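Local coordinates for phosphatidylinositol-specific phospholipase C1 (Streptomyces antibioticus, PDB 3H4X), which belongs to the calcium-dependent phospholipase C family and folds as a TIM-type barrel of eight parallel strands, at residues P233-A238 with V257-D262; H280-M285 with H316-T321; L125-M130 with L190-P195; V211-H216 with S229-A234. All coordinates share one frame; numbering follows the deposited sequence.

In the fold
The contacts fall on six of the eight parallel barrel strands, taken in chain order. Interaction 3 comes first and closes a long loop between strands 124-130 and 189-195. Interaction 4 follows. It lays helix 209-222, which comes directly after strand 189-195, against the chain that enters strand 232-236. Interaction 1 starts on that same strand, sharing Pro-233 and Ala-234 with interaction 4, and pairs it with strand 258-262. Interaction 2 is last and joins strands 282-286 and 319-322. The loops follow one another, 4 running into 1 on the shared residues, and none encloses another. Backbone bonds link interaction 1 to interaction 2 through Phe-259, and interaction 3 to interaction 4 through Phe-191 and Leu-193.

Interaction 1: P233-A238 with V257-D262; sequences PAVHGA and VVFDGD
This is a parallel strand pair in the wall of the TIM-type barrel, formed by strands 232-236 and 258-262. The connection between them holds no helix, so it is not a standard beta-alpha-beta crossover. Three backbone bonds make the ladder. Val-235 N donates to Val-258 O at 2.9 Å. Asp-260 N returns a bond to Val-235 O at 3.0 Å. Gly-237 N then reaches Asp-260 O at 2.8 Å, nearly along the C=O axis. At the start of the pair, one water bridges Pro-233 O and Val-257 N.

Ala-234, Val-258, His-236 and Asp-260 point into the barrel. Ala-234 CB rests on Val-258 CG1 at 3.7 Å. Asp-260 has its CG opposite the backbone N (chi1 -171°). This torsion carries the carboxylate inward, where OD2 forms a salt bridge with Lys-127. Val-235 and Phe-259 project from the outer side. They lie side by side, with Val-235 CB 3.7 Å from Phe-259 CD1 and Val-235 CG2 equally close to CE1. Tyr-276 meets the same ring edge-to-face.

Past the ladder the two chains stay close. Gly-261 lies beside Ala-238. Asp-262 caps helix 263-266. A second water takes hydrogen bonds from both Ala-238 N and Asp-262 N, each at 2.9 Å.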
loop_
_atom_site.group_PDB
_atom_site.type_symbol
_atom_site.label_atom_id
_atom_site.label_comp_id
_atom_site.label_asym_id
_atom_site.label_seq_id
_atom_site.Cartn_x
_atom_site.Cartn_y
_atom_site.Cartn_z
ATOM N N PRO A 233 -3.002 -8.111 1.584
ATOM C CA PRO A 233 -1.872 -8.603 0.808
ATOM C C PRO A 233 -2.183 -8.447 -0.676
ATOM O O PRO A 233 -3.320 -8.676 -1.105
ATOM C CB PRO A 233 -1.808 -10.083 1.189
ATOM C CG PRO A 233 -3.210 -10.431 1.527
ATOM C CD PRO A 233 -3.792 -9.204 2.175
ATOM N N ALA A 234 -1.183 -8.044 -1.450
ATOM C CA ALA A 234 -1.350 -7.852 -2.877
ATOM C C ALA A 234 -0.599 -8.918 -3.663
ATOM O O ALA A 234 0.407 -9.461 -3.198
ATOM C CB ALA A 234 -0.854 -6.473 -3.277
ATOM N N VAL A 235 -1.097 -9.213 -4.860
ATOM C CA VAL A 235 -0.379 -10.064 -5.801
ATOM C C VAL A 235 0.536 -9.165 -6.624
ATOM O O VAL A 235 0.077 -8.332 -7.407
ATOM C CB VAL A 235 -1.328 -10.846 -6.717
ATOM C CG1 VAL A 235 -0.543 -11.875 -7.520
ATOM C CG2 VAL A 235 -2.418 -11.515 -5.891
ATOM N N HIS A 236 1.834 -9.337 -6.426
ATOM C CA HIS A 236 2.833 -8.431 -6.968
ATOM C C HIS A 236 3.451 -9.026 -8.222
ATOM O O HIS A 236 3.900 -10.174 -8.218
ATOM C CB HIS A 236 3.887 -8.192 -5.889
ATOM C CG HIS A 236 5.025 -7.313 -6.303
ATOM N ND1 HIS A 236 4.861 -6.045 -6.821
ATOM C CD2 HIS A 236 6.359 -7.512 -6.208
ATOM C CE1 HIS A 236 6.050 -5.513 -7.053
ATOM N NE2 HIS A 236 6.974 -6.384 -6.692
ATOM N N GLY A 237 3.440 -8.244 -9.296
ATOM C CA GLY A 237 3.952 -8.683 -10.588
ATOM C C GLY A 237 2.812 -8.790 -11.579
ATOM O O GLY A 237 1.950 -9.661 -11.450
ATOM N N ALA A 238 2.790 -7.890 -12.557
ATOM C CA ALA A 238 1.723 -7.854 -13.548
ATOM C C ALA A 238 1.676 -9.166 -14.315
ATOM O O ALA A 238 2.708 -9.665 -14.769
ATOM C CB ALA A 238 1.936 -6.697 -14.501
ATOM N N VAL A 257 -7.283 -9.213 -2.941
ATOM C CA VAL A 257 -8.173 -8.343 -3.709
ATOM C C VAL A 257 -7.441 -7.085 -4.175
ATOM O O VAL A 257 -8.060 -6.117 -4.630
ATOM C CB VAL A 257 -9.447 -7.975 -2.922
ATOM C CG1 VAL A 257 -10.258 -9.230 -2.620
ATOM C CG2 VAL A 257 -9.102 -7.236 -1.631
ATOM N N VAL A 258 -6.115 -7.122 -4.052
ATOM C CA VAL A 258 -5.232 -6.034 -4.452
ATOM C C VAL A 258 -4.128 -6.624 -5.320
ATOM O O VAL A 258 -3.619 -7.710 -5.037
ATOM C CB VAL A 258 -4.627 -5.322 -3.220
ATOM C CG1 VAL A 258 -3.754 -4.140 -3.648
ATOM C CG2 VAL A 258 -5.735 -4.874 -2.277
ATOM N N PHE A 259 -3.780 -5.903 -6.379
ATOM C CA PHE A 259 -2.812 -6.352 -7.370
ATOM C C PHE A 259 -1.892 -5.184 -7.656
ATOM O O PHE A 259 -2.331 -4.037 -7.680
ATOM C CB PHE A 259 -3.540 -6.807 -8.631
ATOM C CG PHE A 259 -4.484 -7.936 -8.381
ATOM C CD1 PHE A 259 -4.092 -9.245 -8.609
ATOM C CD2 PHE A 259 -5.750 -7.699 -7.871
ATOM C CE1 PHE A 259 -4.956 -10.291 -8.346
ATOM C CE2 PHE A 259 -6.620 -8.740 -7.613
ATOM C CZ PHE A 259 -6.223 -10.038 -7.857
ATOM N N ASP A 260 -0.613 -5.475 -7.846
ATOM C CA ASP A 260 0.404 -4.438 -7.899
ATOM C C ASP A 260 1.423 -4.842 -8.951
ATOM O O ASP A 260 2.031 -5.913 -8.855
ATOM C CB ASP A 260 1.047 -4.336 -6.513
ATOM C CG ASP A 260 1.967 -3.152 -6.367
ATOM O OD1 ASP A 260 2.925 -3.047 -7.153
ATOM O OD2 ASP A 260 1.734 -2.333 -5.451
ATOM N N GLY A 261 1.601 -4.013 -9.975
ATOM C CA GLY A 261 2.492 -4.386 -11.064
ATOM C C GLY A 261 2.895 -3.206 -11.916
ATOM O O GLY A 261 2.367 -2.104 -11.779
ATOM N N ASP A 262 3.837 -3.457 -12.817
ATOM C CA ASP A 262 4.433 -2.434 -13.662
ATOM C C ASP A 262 3.433 -1.842 -14.660
ATOM O O ASP A 262 2.796 -2.572 -15.425
ATOM C CB ASP A 262 5.612 -3.057 -14.405
ATOM C CG ASP A 262 6.297 -2.085 -15.320
ATOM O OD1 ASP A 262 6.889 -1.113 -14.811
ATOM O OD2 ASP A 262 6.237 -2.295 -16.551
HETATM O O HOH W 1 -6.003 -8.521 -0.445
HETATM O O HOH W 2 4.990 -6.082 -12.773
#

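Interaction 2: H280-M285 with H316-T321; sequences HYLLIM and HASFAT
Leu-283 is bonded at both its N-H and its carbonyl by the start of strand 319-322 and the residue before it. Leu-283 N donates to Ser-318 OG at 3.0 Å, with a nearly straight N-H...O angle of 168°. The hydroxyl gets there because OG lies opposite its own carbonyl carbon (chi1 -62°). Leu-283 O takes two donors. Ser-318 N meets Leu-283 O in the carbonyl plane, on a lone pair, at 2.7 Å. Phe-319 N is tilted out of that plane and is farther from Leu-283 O, at 3.1 Å. Regular parallel pairing follows, from Met-285 N to Phe-319 O and from Thr-321 N to Met-285 O, both 2.9 Å.

The packing has two sides. Inside the barrel, Ile-284 and Phe-319 run side by side, and Ile-284 CG1 is 3.7 Å from Phe-319 CD2. Farther along, Ile-284 CG2 meets Thr-321 CG2. On the outer side the extended Met-285 chain lies along Ala-317, with Met-285 CG 3.7 Å from Ala-317 CB and SD just beyond. Helix 263-266 also touches this methionine.

The contact closes the beta-alpha-beta crossover through helix 302-314. A Schellman motif ends that helix at His-316, whose ND1 is bonded to Asp-277. Ser-318 uses its hydroxyl where a regular ladder would use a backbone carbonyl, and the pairing begins one residue before strand 319-322.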
loop_
_atom_site.group_PDB
_atom_site.type_symbol
_atom_site.label_atom_id
_atom_site.label_comp_id
_atom_site.label_asym_id
_atom_site.label_seq_id
_atom_site.Cartn_x
_atom_site.Cartn_y
_atom_site.Cartn_z
ATOM N N HIS A 280 -13.983 -5.027 -8.960
ATOM C CA HIS A 280 -13.738 -4.051 -7.893
ATOM C C HIS A 280 -12.433 -4.292 -7.137
ATOM O O HIS A 280 -12.280 -3.865 -5.989
ATOM C CB HIS A 280 -14.922 -3.982 -6.925
ATOM C CG HIS A 280 -16.246 -3.875 -7.612
ATOM N ND1 HIS A 280 -16.515 -2.915 -8.564
ATOM C CD2 HIS A 280 -17.372 -4.619 -7.499
ATOM C CE1 HIS A 280 -17.752 -3.067 -9.002
ATOM N NE2 HIS A 280 -18.293 -4.096 -8.373
ATOM N N TYR A 281 -11.486 -4.968 -7.780
ATOM C CA TYR A 281 -10.169 -5.159 -7.186
ATOM C C TYR A 281 -9.359 -3.878 -7.309
ATOM O O TYR A 281 -9.519 -3.122 -8.265
ATOM C CB TYR A 281 -9.411 -6.282 -7.888
ATOM C CG TYR A 281 -10.092 -7.632 -7.881
ATOM C CD1 TYR A 281 -10.913 -8.025 -6.831
ATOM C CD2 TYR A 281 -9.874 -8.532 -8.913
ATOM C CE1 TYR A 281 -11.521 -9.276 -6.826
ATOM C CE2 TYR A 281 -10.468 -9.776 -8.920
ATOM C CZ TYR A 281 -11.286 -10.145 -7.879
ATOM O OH TYR A 281 -11.869 -11.391 -7.925
ATOM N N LEU A 282 -8.469 -3.643 -6.351
ATOM C CA LEU A 282 -7.566 -2.503 -6.443
ATOM C C LEU A 282 -6.369 -2.866 -7.303
ATOM O O LEU A 282 -5.761 -3.917 -7.115
ATOM C CB LEU A 282 -7.108 -2.043 -5.061
ATOM C CG LEU A 282 -8.230 -1.642 -4.103
ATOM C CD1 LEU A 282 -7.650 -1.125 -2.796
ATOM C CD2 LEU A 282 -9.161 -0.607 -4.723
ATOM N N LEU A 283 -6.041 -1.991 -8.246
ATOM C CA LEU A 283 -4.948 -2.225 -9.179
ATOM C C LEU A 283 -3.928 -1.097 -9.059
ATOM O O LEU A 283 -4.190 0.040 -9.451
ATOM C CB LEU A 283 -5.488 -2.313 -10.609
ATOM C CG LEU A 283 -4.492 -2.654 -11.721
ATOM C CD1 LEU A 283 -3.760 -3.952 -11.429
ATOM C CD2 LEU A 283 -5.193 -2.727 -13.064
ATOM N N ILE A 284 -2.769 -1.407 -8.488
ATOM C CA ILE A 284 -1.690 -0.433 -8.345
ATOM C C ILE A 284 -0.729 -0.590 -9.516
ATOM O O ILE A 284 -0.179 -1.676 -9.727
ATOM C CB ILE A 284 -0.896 -0.622 -7.023
ATOM C CG1 ILE A 284 -1.738 -0.275 -5.792
ATOM C CG2 ILE A 284 0.348 0.256 -7.021
ATOM C CD1 ILE A 284 -2.882 -1.209 -5.519
ATOM N N MET A 285 -0.532 0.492 -10.268
ATOM C CA MET A 285 0.385 0.490 -11.401
ATOM C C MET A 285 1.621 1.314 -11.069
ATOM O O MET A 285 1.543 2.530 -10.869
ATOM C CB MET A 285 -0.289 1.032 -12.657
ATOM C CG MET A 285 -1.485 0.224 -13.116
ATOM S SD MET A 285 -1.840 0.577 -14.841
ATOM C CE MET A 285 -3.271 -0.465 -15.127
ATOM N N HIS A 316 -7.864 1.366 -16.266
ATOM C CA HIS A 316 -8.420 0.704 -15.080
ATOM C C HIS A 316 -7.511 0.629 -13.857
ATOM O O HIS A 316 -7.772 -0.142 -12.940
ATOM C CB HIS A 316 -8.953 -0.684 -15.436
ATOM C CG HIS A 316 -9.908 -0.676 -16.587
ATOM N ND1 HIS A 316 -11.221 -0.271 -16.467
ATOM C CD2 HIS A 316 -9.735 -1.009 -17.888
ATOM C CE1 HIS A 316 -11.815 -0.360 -17.645
ATOM N NE2 HIS A 316 -10.934 -0.803 -18.523
ATOM N N ALA A 317 -6.466 1.442 -13.821
ATOM C CA ALA A 317 -5.664 1.543 -12.608
ATOM C C ALA A 317 -6.501 2.114 -11.467
ATOM O O ALA A 317 -7.369 2.965 -11.688
ATOM C CB ALA A 317 -4.450 2.423 -12.846
ATOM N N SER A 318 -6.245 1.645 -10.250
ATOM C CA SER A 318 -6.732 2.323 -9.050
ATOM C C SER A 318 -5.725 3.371 -8.597
ATOM O O SER A 318 -6.103 4.432 -8.097
ATOM C CB SER A 318 -6.942 1.336 -7.906
ATOM O OG SER A 318 -7.924 0.377 -8.229
ATOM N N PHE A 319 -4.439 3.063 -8.752
ATOM C CA PHE A 319 -3.373 3.979 -8.369
ATOM C C PHE A 319 -2.307 3.992 -9.448
ATOM O O PHE A 319 -1.996 2.953 -10.030
ATOM C CB PHE A 319 -2.707 3.547 -7.058
ATOM C CG PHE A 319 -3.635 3.485 -5.882
ATOM C CD1 PHE A 319 -3.779 4.573 -5.036
ATOM C CD2 PHE A 319 -4.347 2.328 -5.606
ATOM C CE1 PHE A 319 -4.622 4.504 -3.944
ATOM C CE2 PHE A 319 -5.192 2.258 -4.511
ATOM C CZ PHE A 319 -5.330 3.348 -3.684
ATOM N N ALA A 320 -1.755 5.173 -9.708
ATOM C CA ALA A 320 -0.572 5.322 -10.540
ATOM C C ALA A 320 0.532 5.858 -9.634
ATOM O O ALA A 320 0.347 6.887 -8.982
ATOM C CB ALA A 320 -0.843 6.300 -11.669
ATOM N N THR A 321 1.671 5.174 -9.576
ATOM C CA THR A 321 2.749 5.629 -8.704
ATOM C C THR A 321 4.033 5.936 -9.458
ATOM O O THR A 321 4.341 5.317 -10.482
ATOM C CB THR A 321 3.028 4.647 -7.536
ATOM O OG1 THR A 321 3.835 3.553 -7.987
ATOM C CG2 THR A 321 1.728 4.111 -6.960
#

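Interaction 3: L125-M130 with L190-P195; sequences LLKIEM and LFELIP. With EOH (ethanol), chain T.
The Phe-191 ring has Leu-126 CD2 over one face, 4.1 Å above the plane and offset toward the rim. Ile-128 CG1 approaches its edge. Leu-126 CB also touches the ring, at 3.7 Å from Phe-191 CD1. These residues lie on the outer side of two neighbouring parallel strands of the TIM-type barrel, 124-130 and 189-195. Leu-193 continues the row, with its CD2 3.6 Å from Met-130 CG. Tyr-213 of helix 209-222 packs against the same leucine.

Five backbone bonds join the strands without a break. They run between Leu-126 and Leu-190, Leu-126 and Glu-192, Ile-128 and Glu-192, Ile-128 and Ile-194, and Met-130 and Ile-194. The shortest is Ile-128 N to Glu-192 O, at 2.7 Å.

The inner side carries the charged groups. Lys-127 and Glu-192 extend side by side, pointing the same way. The carboxylate meets the aliphatic part of the lysine, with Glu-192 OE1 3.4 Å from Lys-127 CG. This OE1 is buried and has no polar partner in the model. The charged ends stay apart, with Lys-127 NZ 4.8 Å from Glu-192 OE2. Glu-192 OE2 lies close to OD2 of Asp-260, the lysine's partner. A bound ethanol sits beyond. Its atom O accepts a hydrogen bond from Lys-127 NZ at 2.8 Å. Ile-194 CD1 lies 3.5 Å from the ethanol C1.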
loop_
_atom_site.group_PDB
_atom_site.type_symbol
_atom_site.label_atom_id
_atom_site.label_comp_id
_atom_site.label_asym_id
_atom_site.label_seq_id
_atom_site.Cartn_x
_atom_site.Cartn_y
_atom_site.Cartn_z
ATOM N N LEU A 125 -3.531 5.133 1.469
ATOM C CA LEU A 125 -3.029 3.770 1.414
ATOM C C LEU A 125 -1.535 3.784 1.678
ATOM O O LEU A 125 -0.776 4.456 0.968
ATOM C CB LEU A 125 -3.313 3.157 0.041
ATOM C CG LEU A 125 -2.782 1.739 -0.197
ATOM C CD1 LEU A 125 -3.347 0.751 0.818
ATOM C CD2 LEU A 125 -3.075 1.272 -1.620
ATOM N N LEU A 126 -1.123 3.067 2.717
ATOM C CA LEU A 126 0.290 2.840 2.982
ATOM C C LEU A 126 0.677 1.533 2.330
ATOM O O LEU A 126 0.233 0.457 2.754
ATOM C CB LEU A 126 0.566 2.737 4.477
ATOM C CG LEU A 126 0.412 4.014 5.290
ATOM C CD1 LEU A 126 1.043 5.189 4.566
ATOM C CD2 LEU A 126 -1.059 4.267 5.546
ATOM N N LYS A 127 1.484 1.624 1.285
ATOM C CA LYS A 127 1.972 0.442 0.619
ATOM C C LYS A 127 3.270 0.042 1.281
ATOM O O LYS A 127 4.223 0.818 1.320
ATOM C CB LYS A 127 2.199 0.719 -0.858
ATOM C CG LYS A 127 2.906 -0.405 -1.582
ATOM C CD LYS A 127 3.051 -0.099 -3.050
ATOM C CE LYS A 127 4.036 -1.043 -3.704
ATOM N NZ LYS A 127 4.088 -0.841 -5.178
ATOM N N ILE A 128 3.294 -1.174 1.806
ATOM C CA ILE A 128 4.447 -1.663 2.526
ATOM C C ILE A 128 5.114 -2.759 1.718
ATOM O O ILE A 128 4.506 -3.803 1.453
ATOM C CB ILE A 128 4.024 -2.262 3.871
ATOM C CG1 ILE A 128 3.134 -1.283 4.648
ATOM C CG2 ILE A 128 5.244 -2.750 4.646
ATOM C CD1 ILE A 128 3.794 0.006 5.004
ATOM N N GLU A 129 6.358 -2.525 1.316
ATOM C CA GLU A 129 7.167 -3.602 0.775
ATOM C C GLU A 129 7.966 -4.203 1.917
ATOM O O GLU A 129 8.780 -3.519 2.549
ATOM C CB GLU A 129 8.107 -3.113 -0.330
ATOM C CG GLU A 129 8.999 -4.237 -0.860
ATOM C CD GLU A 129 9.931 -3.815 -1.986
ATOM O OE1 GLU A 129 9.561 -2.933 -2.788
ATOM O OE2 GLU A 129 11.037 -4.392 -2.084
ATOM N N MET A 130 7.722 -5.479 2.194
ATOM C CA MET A 130 8.474 -6.194 3.211
ATOM C C MET A 130 9.756 -6.675 2.546
ATOM O O MET A 130 9.802 -7.767 1.970
ATOM C CB MET A 130 7.660 -7.371 3.745
ATOM C CG MET A 130 6.338 -6.983 4.385
ATOM S SD MET A 130 6.520 -5.871 5.791
ATOM C CE MET A 130 7.976 -6.584 6.548
ATOM N N LEU A 190 -5.403 2.691 5.011
ATOM C CA LEU A 190 -5.412 1.311 4.574
ATOM C C LEU A 190 -3.966 0.890 4.370
ATOM O O LEU A 190 -3.092 1.736 4.163
ATOM C CB LEU A 190 -6.211 1.154 3.279
ATOM C CG LEU A 190 -7.698 1.524 3.374
ATOM C CD1 LEU A 190 -7.925 3.016 3.152
ATOM C CD2 LEU A 190 -8.525 0.721 2.388
ATOM N N PHE A 191 -3.717 -0.412 4.434
ATOM C CA PHE A 191 -2.378 -0.941 4.233
ATOM C C PHE A 191 -2.389 -2.007 3.151
ATOM O O PHE A 191 -3.286 -2.851 3.114
ATOM C CB PHE A 191 -1.835 -1.548 5.531
ATOM C CG PHE A 191 -1.509 -0.533 6.582
ATOM C CD1 PHE A 191 -0.218 -0.056 6.720
ATOM C CD2 PHE A 191 -2.490 -0.052 7.430
ATOM C CE1 PHE A 191 0.089 0.890 7.675
ATOM C CE2 PHE A 191 -2.186 0.893 8.389
ATOM C CZ PHE A 191 -0.893 1.362 8.511
ATOM N N GLU A 192 -1.385 -1.957 2.282
ATOM C CA GLU A 192 -1.133 -2.970 1.259
ATOM C C GLU A 192 0.230 -3.590 1.546
ATOM O O GLU A 192 1.172 -2.874 1.877
ATOM C CB GLU A 192 -1.100 -2.319 -0.129
ATOM C CG GLU A 192 -0.621 -3.248 -1.244
ATOM C CD GLU A 192 -0.148 -2.518 -2.499
ATOM O OE1 GLU A 192 -0.184 -1.267 -2.552
ATOM O OE2 GLU A 192 0.278 -3.222 -3.444
ATOM N N LEU A 193 0.339 -4.910 1.433
ATOM C CA LEU A 193 1.624 -5.588 1.586
ATOM C C LEU A 193 2.065 -6.223 0.274
ATOM O O LEU A 193 1.273 -6.908 -0.377
ATOM C CB LEU A 193 1.509 -6.701 2.630
ATOM C CG LEU A 193 1.507 -6.279 4.096
ATOM C CD1 LEU A 193 0.927 -7.369 4.985
ATOM C CD2 LEU A 193 2.921 -5.927 4.545
ATOM N N ILE A 194 3.322 -6.010 -0.112
ATOM C CA ILE A 194 3.931 -6.797 -1.186
ATOM C C ILE A 194 5.226 -7.433 -0.708
ATOM O O ILE A 194 5.869 -6.934 0.222
ATOM C CB ILE A 194 4.217 -5.978 -2.475
ATOM C CG1 ILE A 194 5.196 -4.829 -2.208
ATOM C CG2 ILE A 194 2.926 -5.487 -3.108
ATOM C CD1 ILE A 194 5.861 -4.303 -3.473
ATOM N N PRO A 195 5.611 -8.554 -1.339
ATOM C CA PRO A 195 6.900 -9.162 -1.045
ATOM C C PRO A 195 8.031 -8.252 -1.503
ATOM O O PRO A 195 7.841 -7.408 -2.387
ATOM C CB PRO A 195 6.890 -10.454 -1.876
ATOM C CG PRO A 195 5.470 -10.690 -2.238
ATOM C CD PRO A 195 4.858 -9.323 -2.342
HETATM C C1 EOH T . 6.502 -2.494 -6.432
HETATM C C2 EOH T . 7.744 -3.144 -7.037
HETATM O O EOH T . 6.737 -1.181 -5.968
#

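Interaction 4: V211-H216 with S229-A234; sequences VEYAGH and STAFPA
Ala-214, on helix 209-222, and Pro-233, on strand 232-236, are where the two backbones come nearest, with 6.2 Å between their CA atoms. Segment 211-216 is regular helix. Segment 229-234 bends at Thr-230 and leads into strand 232-236. The two belong to the beta-alpha-beta unit made with strand 189-195, and the contact lays the helix on the outside of the barrel.

Tyr-213 does most of the touching. Its CG lies opposite the backbone N (chi1 -163°), which sends the ring across to the chain at Ala-231. Pro-233 CD comes to the ring edge, 3.8 Å from Tyr-213 CD2, and the two side chains cross at about a right angle. Within the helix, His-216 CD2 lies 3.7 Å above one face of the ring, offset toward the rim. Ala-231 CB packs 3.8 Å from Tyr-213 OH. Beside the ring, Ala-214 CB meets Pro-233 CG at 4.2 Å.

The polar link is slight. Ala-231 N gives Tyr-213 OH a weak, bent hydrogen bond of 3.2 Å, with an angle of 135°. Ala-231 O is buried 3.1 Å from Tyr-213 CE2, and no polar partner is found for it in the model.

Firmer bonds come from Asp-146. Its OD1 is bonded to both Tyr-213 OH and Thr-230 OG1, and its OD2 to His-216 NE2. Glu-212 and His-216, with Pro-142, line a pocket for a bound acetyl group. One carboxylate therefore ties both segments together and also holds a residue of that pocket, while the direct contact is mainly apolar.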
loop_
_atom_site.group_PDB
_atom_site.type_symbol
_atom_site.label_atom_id
_atom_site.label_comp_id
_atom_site.label_asym_id
_atom_site.label_seq_id
_atom_site.Cartn_x
_atom_site.Cartn_y
_atom_site.Cartn_z
ATOM N N VAL A 211 2.019 -15.129 0.452
ATOM C CA VAL A 211 1.455 -16.376 0.940
ATOM C C VAL A 211 1.359 -16.379 2.463
ATOM O O VAL A 211 0.386 -16.864 3.028
ATOM C CB VAL A 211 2.281 -17.590 0.450
ATOM C CG1 VAL A 211 1.906 -18.861 1.211
ATOM C CG2 VAL A 211 2.110 -17.770 -1.051
ATOM N N GLU A 212 2.367 -15.828 3.130
ATOM C CA GLU A 212 2.368 -15.822 4.583
ATOM C C GLU A 212 1.225 -14.973 5.133
ATOM O O GLU A 212 0.503 -15.402 6.034
ATOM C CB GLU A 212 3.710 -15.337 5.129
ATOM C CG GLU A 212 3.825 -15.492 6.625
ATOM C CD GLU A 212 5.237 -15.300 7.140
ATOM O OE1 GLU A 212 6.163 -15.139 6.319
ATOM O OE2 GLU A 212 5.416 -15.317 8.375
ATOM N N TYR A 213 1.054 -13.766 4.605
ATOM C CA TYR A 213 0.005 -12.908 5.140
ATOM C C TYR A 213 -1.400 -13.348 4.713
ATOM O O TYR A 213 -2.335 -13.321 5.509
ATOM C CB TYR A 213 0.258 -11.427 4.836
ATOM C CG TYR A 213 -0.572 -10.524 5.722
ATOM C CD1 TYR A 213 -0.107 -10.113 6.968
ATOM C CD2 TYR A 213 -1.839 -10.119 5.333
ATOM C CE1 TYR A 213 -0.878 -9.302 7.791
ATOM C CE2 TYR A 213 -2.611 -9.312 6.141
ATOM C CZ TYR A 213 -2.132 -8.909 7.367
ATOM O OH TYR A 213 -2.927 -8.109 8.154
ATOM N N ALA A 214 -1.547 -13.785 3.467
ATOM C CA ALA A 214 -2.832 -14.310 3.022
ATOM C C ALA A 214 -3.231 -15.538 3.841
ATOM O O ALA A 214 -4.397 -15.702 4.197
ATOM C CB ALA A 214 -2.804 -14.641 1.541
ATOM N N GLY A 215 -2.261 -16.394 4.141
ATOM C CA GLY A 215 -2.521 -17.559 4.984
ATOM C C GLY A 215 -2.971 -17.157 6.377
ATOM O O GLY A 215 -3.840 -17.789 6.980
ATOM N N HIS A 216 -2.374 -16.085 6.881
ATOM C CA HIS A 216 -2.751 -15.492 8.154
ATOM C C HIS A 216 -4.213 -15.027 8.141
ATOM O O HIS A 216 -4.959 -15.300 9.082
ATOM C CB HIS A 216 -1.765 -14.358 8.446
ATOM C CG HIS A 216 -2.170 -13.440 9.553
ATOM N ND1 HIS A 216 -2.212 -13.824 10.875
ATOM C CD2 HIS A 216 -2.478 -12.121 9.533
ATOM C CE1 HIS A 216 -2.561 -12.789 11.620
ATOM N NE2 HIS A 216 -2.727 -11.744 10.828
ATOM N N SER A 229 -7.223 -8.173 11.838
ATOM C CA SER A 229 -6.291 -7.967 10.720
ATOM C C SER A 229 -6.214 -6.491 10.338
ATOM O O SER A 229 -7.149 -5.729 10.590
ATOM C CB SER A 229 -6.699 -8.804 9.503
ATOM O OG SER A 229 -7.934 -8.370 8.963
ATOM N N THR A 230 -5.111 -6.092 9.711
ATOM C CA THR A 230 -4.896 -4.674 9.430
ATOM C C THR A 230 -4.502 -4.338 7.997
ATOM O O THR A 230 -4.483 -3.164 7.642
ATOM C CB THR A 230 -3.820 -4.057 10.357
ATOM O OG1 THR A 230 -2.542 -4.645 10.071
ATOM C CG2 THR A 230 -4.177 -4.254 11.827
ATOM N N ALA A 231 -4.177 -5.342 7.185
ATOM C CA ALA A 231 -3.595 -5.081 5.870
ATOM C C ALA A 231 -4.128 -6.008 4.789
ATOM O O ALA A 231 -4.559 -7.129 5.067
ATOM C CB ALA A 231 -2.079 -5.187 5.941
ATOM N N PHE A 232 -4.072 -5.528 3.551
ATOM C CA PHE A 232 -4.450 -6.308 2.386
ATOM C C PHE A 232 -3.201 -6.790 1.657
ATOM O O PHE A 232 -2.416 -5.980 1.168
ATOM C CB PHE A 232 -5.274 -5.441 1.442
ATOM C CG PHE A 232 -6.608 -5.049 1.996
ATOM C CD1 PHE A 232 -7.723 -5.832 1.751
ATOM C CD2 PHE A 232 -6.755 -3.903 2.762
ATOM C CE1 PHE A 232 -8.957 -5.485 2.256
ATOM C CE2 PHE A 232 -7.991 -3.550 3.274
ATOM C CZ PHE A 232 -9.093 -4.341 3.017
ATOM N N PRO A 233 -3.002 -8.111 1.584
ATOM C CA PRO A 233 -1.872 -8.603 0.808
ATOM C C PRO A 233 -2.183 -8.447 -0.676
ATOM O O PRO A 233 -3.320 -8.676 -1.105
ATOM C CB PRO A 233 -1.808 -10.083 1.189
ATOM C CG PRO A 233 -3.210 -10.431 1.527
ATOM C CD PRO A 233 -3.792 -9.204 2.175
ATOM N N ALA A 234 -1.183 -8.044 -1.450
ATOM C CA ALA A 234 -1.350 -7.852 -2.877
ATOM C C ALA A 234 -0.599 -8.918 -3.663
ATOM O O ALA A 234 0.407 -9.461 -3.198
ATOM C CB ALA A 234 -0.854 -6.473 -3.277
#